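Local structure of polyketide synthase type I (5KKU) at residues 10-15 and 75-80; 89-94 and 107-112. The protein is the N-terminal dehydratase domain of a difficidin assembly-line synthase and probably removes water from carrier-bound polyketide intermediates. All coordinates share one frame; numbering follows the deposited sequence.

Interaction 1: 10-15 and 75-80; sequences TFLQKI and HLYVTF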
loop_
_atom_site.group_PDB
_atom_site.type_symbol
_atom_site.label_atom_id
_atom_site.label_comp_id
_atom_site.label_asym_id
_atom_site.label_seq_id
_atom_site.Cartn_x
_atom_site.Cartn_y
_atom_site.Cartn_z
ATOM N N THR A 10 5.743 15.860 -15.969
ATOM C CA THR A 10 5.250 16.007 -14.605
ATOM C C THR A 10 3.729 16.113 -14.576
ATOM O O THR A 10 3.146 16.984 -15.223
ATOM C CB THR A 10 5.855 17.245 -13.916
ATOM O OG1 THR A 10 7.279 17.101 -13.833
ATOM C CG2 THR A 10 5.284 17.408 -12.517
ATOM N N PHE A 11 3.092 15.223 -13.822
ATOM C CA PHE A 11 1.639 15.215 -13.708
ATOM C C PHE A 11 1.190 15.710 -12.337
ATOM O O PHE A 11 1.832 15.430 -11.324
ATOM C CB PHE A 11 1.089 13.812 -13.967
ATOM C CG PHE A 11 1.274 13.339 -15.381
ATOM C CD1 PHE A 11 0.399 13.737 -16.378
ATOM C CD2 PHE A 11 2.323 12.498 -15.712
ATOM C CE1 PHE A 11 0.566 13.304 -17.680
ATOM C CE2 PHE A 11 2.496 12.061 -17.012
ATOM C CZ PHE A 11 1.616 12.465 -17.998
ATOM N N LEU A 12 0.084 16.447 -12.312
ATOM C CA LEU A 12 -0.452 16.981 -11.068
ATOM C C LEU A 12 -1.600 16.206 -10.457
ATOM O O LEU A 12 -2.583 16.065 -11.081
ATOM C CB LEU A 12 -0.942 18.392 -11.267
ATOM C CG LEU A 12 -1.659 19.017 -10.080
ATOM C CD1 LEU A 12 -0.708 19.275 -8.948
ATOM C CD2 LEU A 12 -2.424 20.251 -10.436
ATOM N N GLN A 13 -1.466 15.770 -9.214
ATOM C CA GLN A 13 -2.552 15.102 -8.517
ATOM C C GLN A 13 -2.903 15.825 -7.227
ATOM O O GLN A 13 -2.070 16.357 -6.609
ATOM C CB GLN A 13 -2.183 13.692 -8.218
ATOM C CG GLN A 13 -2.023 12.795 -9.416
ATOM C CD GLN A 13 -3.320 12.429 -10.019
ATOM O OE1 GLN A 13 -4.025 11.620 -9.491
ATOM N NE2 GLN A 13 -3.664 13.073 -11.070
ATOM N N LYS A 14 -4.157 15.801 -6.842
ATOM C CA LYS A 14 -4.588 16.495 -5.650
ATOM C C LYS A 14 -5.034 15.596 -4.521
ATOM O O LYS A 14 -5.891 14.816 -4.684
ATOM C CB LYS A 14 -5.721 17.429 -5.986
ATOM C CG LYS A 14 -5.457 18.308 -7.165
ATOM C CD LYS A 14 -6.430 19.442 -7.207
ATOM C CE LYS A 14 -6.013 20.481 -8.208
ATOM N NZ LYS A 14 -5.740 19.867 -9.523
ATOM N N ILE A 15 -4.436 15.711 -3.367
ATOM C CA ILE A 15 -4.887 15.013 -2.184
ATOM C C ILE A 15 -5.439 16.009 -1.171
ATOM O O ILE A 15 -4.726 16.616 -0.458
ATOM C CB ILE A 15 -3.764 14.227 -1.520
ATOM C CG1 ILE A 15 -3.182 13.177 -2.433
ATOM C CG2 ILE A 15 -4.244 13.579 -0.254
ATOM C CD1 ILE A 15 -4.174 12.239 -3.053
ATOM N N HIS A 75 -0.879 19.238 -2.938
ATOM C CA HIS A 75 -0.681 18.979 -4.337
ATOM C C HIS A 75 0.478 18.091 -4.539
ATOM O O HIS A 75 1.510 18.342 -4.050
ATOM C CB HIS A 75 -0.464 20.263 -5.120
ATOM C CG HIS A 75 -1.716 21.003 -5.410
ATOM N ND1 HIS A 75 -1.747 22.100 -6.214
ATOM C CD2 HIS A 75 -2.975 20.816 -4.984
ATOM C CE1 HIS A 75 -2.971 22.554 -6.283
ATOM N NE2 HIS A 75 -3.738 21.787 -5.551
ATOM N N LEU A 76 0.325 17.042 -5.288
ATOM C CA LEU A 76 1.393 16.126 -5.566
ATOM C C LEU A 76 1.904 16.278 -6.996
ATOM O O LEU A 76 1.177 16.529 -7.887
ATOM C CB LEU A 76 0.897 14.707 -5.332
ATOM C CG LEU A 76 0.894 14.178 -3.917
ATOM C CD1 LEU A 76 0.168 15.080 -2.955
ATOM C CD2 LEU A 76 0.382 12.769 -3.867
ATOM N N TYR A 77 3.185 16.141 -7.206
ATOM C CA TYR A 77 3.772 16.222 -8.531
ATOM C C TYR A 77 4.425 14.892 -8.925
ATOM O O TYR A 77 5.408 14.514 -8.377
ATOM C CB TYR A 77 4.763 17.374 -8.610
ATOM C CG TYR A 77 4.218 18.708 -8.208
ATOM C CD1 TYR A 77 3.332 19.360 -8.994
ATOM C CD2 TYR A 77 4.587 19.308 -7.034
ATOM C CE1 TYR A 77 2.831 20.567 -8.639
ATOM C CE2 TYR A 77 4.096 20.527 -6.678
ATOM C CZ TYR A 77 3.208 21.143 -7.499
ATOM O OH TYR A 77 2.694 22.333 -7.199
ATOM N N VAL A 78 3.829 14.193 -9.872
ATOM C CA VAL A 78 4.357 12.928 -10.350
ATOM C C VAL A 78 5.172 13.116 -11.608
ATOM O O VAL A 78 4.658 13.480 -12.620
ATOM C CB VAL A 78 3.268 11.865 -10.571
ATOM C CG1 VAL A 78 3.877 10.542 -10.879
ATOM C CG2 VAL A 78 2.399 11.697 -9.372
ATOM N N THR A 79 6.440 12.836 -11.553
ATOM C CA THR A 79 7.312 13.118 -12.669
ATOM C C THR A 79 7.883 11.871 -13.305
ATOM O O THR A 79 8.602 11.148 -12.695
ATOM C CB THR A 79 8.476 14.025 -12.234
ATOM O OG1 THR A 79 7.967 15.274 -11.840
ATOM C CG2 THR A 79 9.467 14.244 -13.336
ATOM N N PHE A 80 7.543 11.634 -14.550
ATOM C CA PHE A 80 8.114 10.535 -15.305
ATOM C C PHE A 80 9.391 10.965 -16.010
ATOM O O PHE A 80 9.379 11.890 -16.767
ATOM C CB PHE A 80 7.118 10.012 -16.299
ATOM C CG PHE A 80 5.954 9.309 -15.681
ATOM C CD1 PHE A 80 4.903 10.010 -15.134
ATOM C CD2 PHE A 80 5.893 7.955 -15.661
ATOM C CE1 PHE A 80 3.849 9.359 -14.545
ATOM C CE2 PHE A 80 4.836 7.314 -15.090
ATOM C CZ PHE A 80 3.815 8.016 -14.531
#
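T10 opens the pairing of 10-15 with 75-80 through a hydroxyl-hydroxyl bond between obliquely crossing side chains: its OG1 hydrogen-bonds to OG1 of T79 at 2.8 Å. Both hydroxyls lie anti to their own carbonyl carbon, and the two CA atoms are only 4.0 Å apart at this non-hydrogen-bonded pair. F11 follows on the other face, gripped by V78 in two backbone bonds; F11 N reaches V78 O at 2.6 Å, nearly straight at 173° and in the carbonyl plane. Its ring, with CG beside the backbone N, crosses that of F80 almost perpendicularly, the planes 84° apart, and F80 CD1 meets the F11 edge, 3.6 Å from F11 CD2. L12 returns to the T10 face with CG anti to the backbone N (chi1 174°), which carries CD1 to 3.8 Å from Y77 CE1, the two side chains running alongside each other. The hydroxyl of Y77 hydrogen-bonds to E94. Q13 repeats the double backbone grip with L76, its N approaching L76 O from above the carbonyl plane, while its OE1 leads off to a weak hydrogen bond with R44. K14 lies along H75, pointing the same way, CE 3.7 Å from H75 NE2; the nearby ammonium might modestly disfavour protonation of the imidazole. I15 closes the walk, its CG1 lodged against both methyls of L76. F11, Q13 and V78 also pack on helix 37-49, while the other face carries T10, L12 and K14, as in a hotdog fold, whose antiparallel sheet curls round a central helix.

Interaction 2: 89-94 and 107-112; sequences VEITSE and DENMEC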
loop_
_atom_site.group_PDB
_atom_site.type_symbol
_atom_site.label_atom_id
_atom_site.label_comp_id
_atom_site.label_asym_id
_atom_site.label_seq_id
_atom_site.Cartn_x
_atom_site.Cartn_y
_atom_site.Cartn_z
ATOM N N VAL A 89 10.302 7.281 -11.819
ATOM C CA VAL A 89 9.187 8.031 -11.338
ATOM C C VAL A 89 9.411 8.582 -9.947
ATOM O O VAL A 89 9.817 7.902 -9.060
ATOM C CB VAL A 89 7.903 7.218 -11.371
ATOM C CG1 VAL A 89 6.752 8.007 -10.805
ATOM C CG2 VAL A 89 7.591 6.789 -12.770
ATOM N N GLU A 90 9.095 9.839 -9.756
ATOM C CA GLU A 90 9.183 10.421 -8.442
ATOM C C GLU A 90 7.967 11.232 -8.106
ATOM O O GLU A 90 7.478 11.956 -8.938
ATOM C CB GLU A 90 10.412 11.278 -8.327
ATOM C CG GLU A 90 11.680 10.486 -8.283
ATOM C CD GLU A 90 12.894 11.361 -8.315
ATOM O OE1 GLU A 90 13.679 11.334 -7.368
ATOM O OE2 GLU A 90 13.038 12.096 -9.298
ATOM N N ILE A 91 7.525 11.120 -6.883
ATOM C CA ILE A 91 6.415 11.888 -6.393
ATOM C C ILE A 91 6.832 12.856 -5.296
ATOM O O ILE A 91 7.397 12.505 -4.302
ATOM C CB ILE A 91 5.316 10.990 -5.888
ATOM C CG1 ILE A 91 4.877 10.030 -6.957
ATOM C CG2 ILE A 91 4.171 11.825 -5.378
ATOM C CD1 ILE A 91 3.806 9.126 -6.502
ATOM N N THR A 92 6.549 14.114 -5.486
ATOM C CA THR A 92 6.772 15.070 -4.443
ATOM C C THR A 92 5.454 15.733 -4.140
ATOM O O THR A 92 4.525 15.519 -4.821
ATOM C CB THR A 92 7.808 16.124 -4.845
ATOM O OG1 THR A 92 7.375 16.788 -6.008
ATOM C CG2 THR A 92 9.066 15.507 -5.092
ATOM N N SER A 93 5.430 16.589 -3.143
ATOM C CA SER A 93 4.217 17.277 -2.780
ATOM C C SER A 93 4.393 18.598 -2.076
ATOM O O SER A 93 5.414 18.892 -1.549
ATOM C CB SER A 93 3.334 16.380 -1.947
ATOM O OG SER A 93 4.037 15.846 -0.902
ATOM N N GLU A 94 3.337 19.367 -2.016
ATOM C CA GLU A 94 3.387 20.702 -1.514
ATOM C C GLU A 94 2.096 21.092 -0.894
ATOM O O GLU A 94 1.116 20.591 -1.283
ATOM C CB GLU A 94 3.649 21.602 -2.698
ATOM C CG GLU A 94 3.865 23.049 -2.443
ATOM C CD GLU A 94 3.551 23.892 -3.646
ATOM O OE1 GLU A 94 3.675 23.429 -4.758
ATOM O OE2 GLU A 94 3.205 25.043 -3.459
ATOM N N ASP A 107 8.205 18.121 -0.403
ATOM C CA ASP A 107 8.613 16.892 0.204
ATOM C C ASP A 107 8.737 15.795 -0.807
ATOM O O ASP A 107 7.963 15.700 -1.693
ATOM C CB ASP A 107 7.634 16.467 1.282
ATOM C CG ASP A 107 7.740 17.290 2.507
ATOM O OD1 ASP A 107 8.825 17.540 3.001
ATOM O OD2 ASP A 107 6.712 17.687 2.994
ATOM N N GLU A 108 9.726 14.960 -0.666
ATOM C CA GLU A 108 9.774 13.793 -1.506
ATOM C C GLU A 108 8.978 12.675 -0.857
ATOM O O GLU A 108 9.139 12.371 0.292
ATOM C CB GLU A 108 11.181 13.392 -1.774
ATOM C CG GLU A 108 12.012 14.505 -2.307
ATOM C CD GLU A 108 13.382 14.088 -2.723
ATOM O OE1 GLU A 108 13.917 13.116 -2.220
ATOM O OE2 GLU A 108 13.930 14.764 -3.572
ATOM N N ASN A 109 8.084 12.095 -1.613
ATOM C CA ASN A 109 7.180 11.108 -1.092
ATOM C C ASN A 109 7.470 9.701 -1.520
ATOM O O ASN A 109 7.321 8.815 -0.779
ATOM C CB ASN A 109 5.739 11.507 -1.367
ATOM C CG ASN A 109 5.385 12.850 -0.780
ATOM O OD1 ASN A 109 5.032 13.757 -1.472
ATOM N ND2 ASN A 109 5.509 12.962 0.487
ATOM N N MET A 110 7.973 9.546 -2.720
ATOM C CA MET A 110 8.225 8.253 -3.268
ATOM C C MET A 110 8.995 8.237 -4.571
ATOM O O MET A 110 8.886 9.131 -5.358
ATOM C CB MET A 110 6.921 7.538 -3.440
ATOM C CG MET A 110 7.058 6.125 -3.865
ATOM S SD MET A 110 5.613 5.549 -4.675
ATOM C CE MET A 110 6.208 5.416 -6.344
ATOM N N GLU A 111 9.767 7.183 -4.777
ATOM C CA GLU A 111 10.449 6.920 -6.019
ATOM C C GLU A 111 10.380 5.474 -6.430
ATOM O O GLU A 111 10.283 4.636 -5.640
ATOM C CB GLU A 111 11.886 7.376 -5.965
ATOM C CG GLU A 111 12.799 6.485 -5.179
ATOM C CD GLU A 111 14.246 6.849 -5.330
ATOM O OE1 GLU A 111 14.648 7.843 -4.739
ATOM O OE2 GLU A 111 14.966 6.125 -6.017
ATOM N N CYS A 112 10.358 5.201 -7.703
ATOM C CA CYS A 112 10.433 3.841 -8.186
ATOM C C CYS A 112 10.899 3.792 -9.633
ATOM O O CYS A 112 11.082 4.797 -10.233
ATOM C CB CYS A 112 9.097 3.135 -8.047
ATOM S SG CYS A 112 7.774 3.759 -9.058
#
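T92 lays its CG2 over the backbone of the opposing strand, 3.6 Å from D107 O and 4.0 Å from E108 CA. This close passage borders a classic beta bulge, where N109 and M110 both face I91. The carbonyl of I91 accepts N109 N at 2.8 Å, nearly along the C=O axis, and M110 N more weakly at 3.4 Å. Beside the bulge, S93 holds OG in the crowded position between its backbone N and carbonyl carbon (chi1 51°), aimed at the amide of N109. S93 OG donates to N109 OD1 in the amide plane, on a lone pair, at a very short 2.4 Å. The other end of that amide gives ND2 to Q64 O, so bonds at both ends fix its rotation. On the T92 face, E90 and E111 run side by side, CG of E90 3.9 Å from CB of E111. Their carboxylate planes are 81° apart, and E90 OE1 stands 4.5 Å from E111 OE1. K63 forms a salt bridge with E111, and K88 lies at long range from both acids. The chemistry thus implies a buried serine-asparagine hydrogen bond beside the bulge and, on the other face, a cluster of like charges that neighbouring lysines probably temper.

Interactions 1 and 2 occupy successive steps across one antiparallel sheet, their centres about 9 Å apart, because strands 73-83 and 86-97 are neighbours in it. Y77 N and T92 O join them directly, with F80 packing on V89. Both are partly buried, with one face against helix 37-49, yet interaction 1 lies nearer the sheet's margin and has more exposed residues, whereas most of the touching residues in 89-94 and 107-112 are buried. Regular pairing, aromatic and aliphatic contacts mark interaction 1; interaction 2 breaks its register with a bulge, buries a serine-asparagine bond and gathers acids on its more open face.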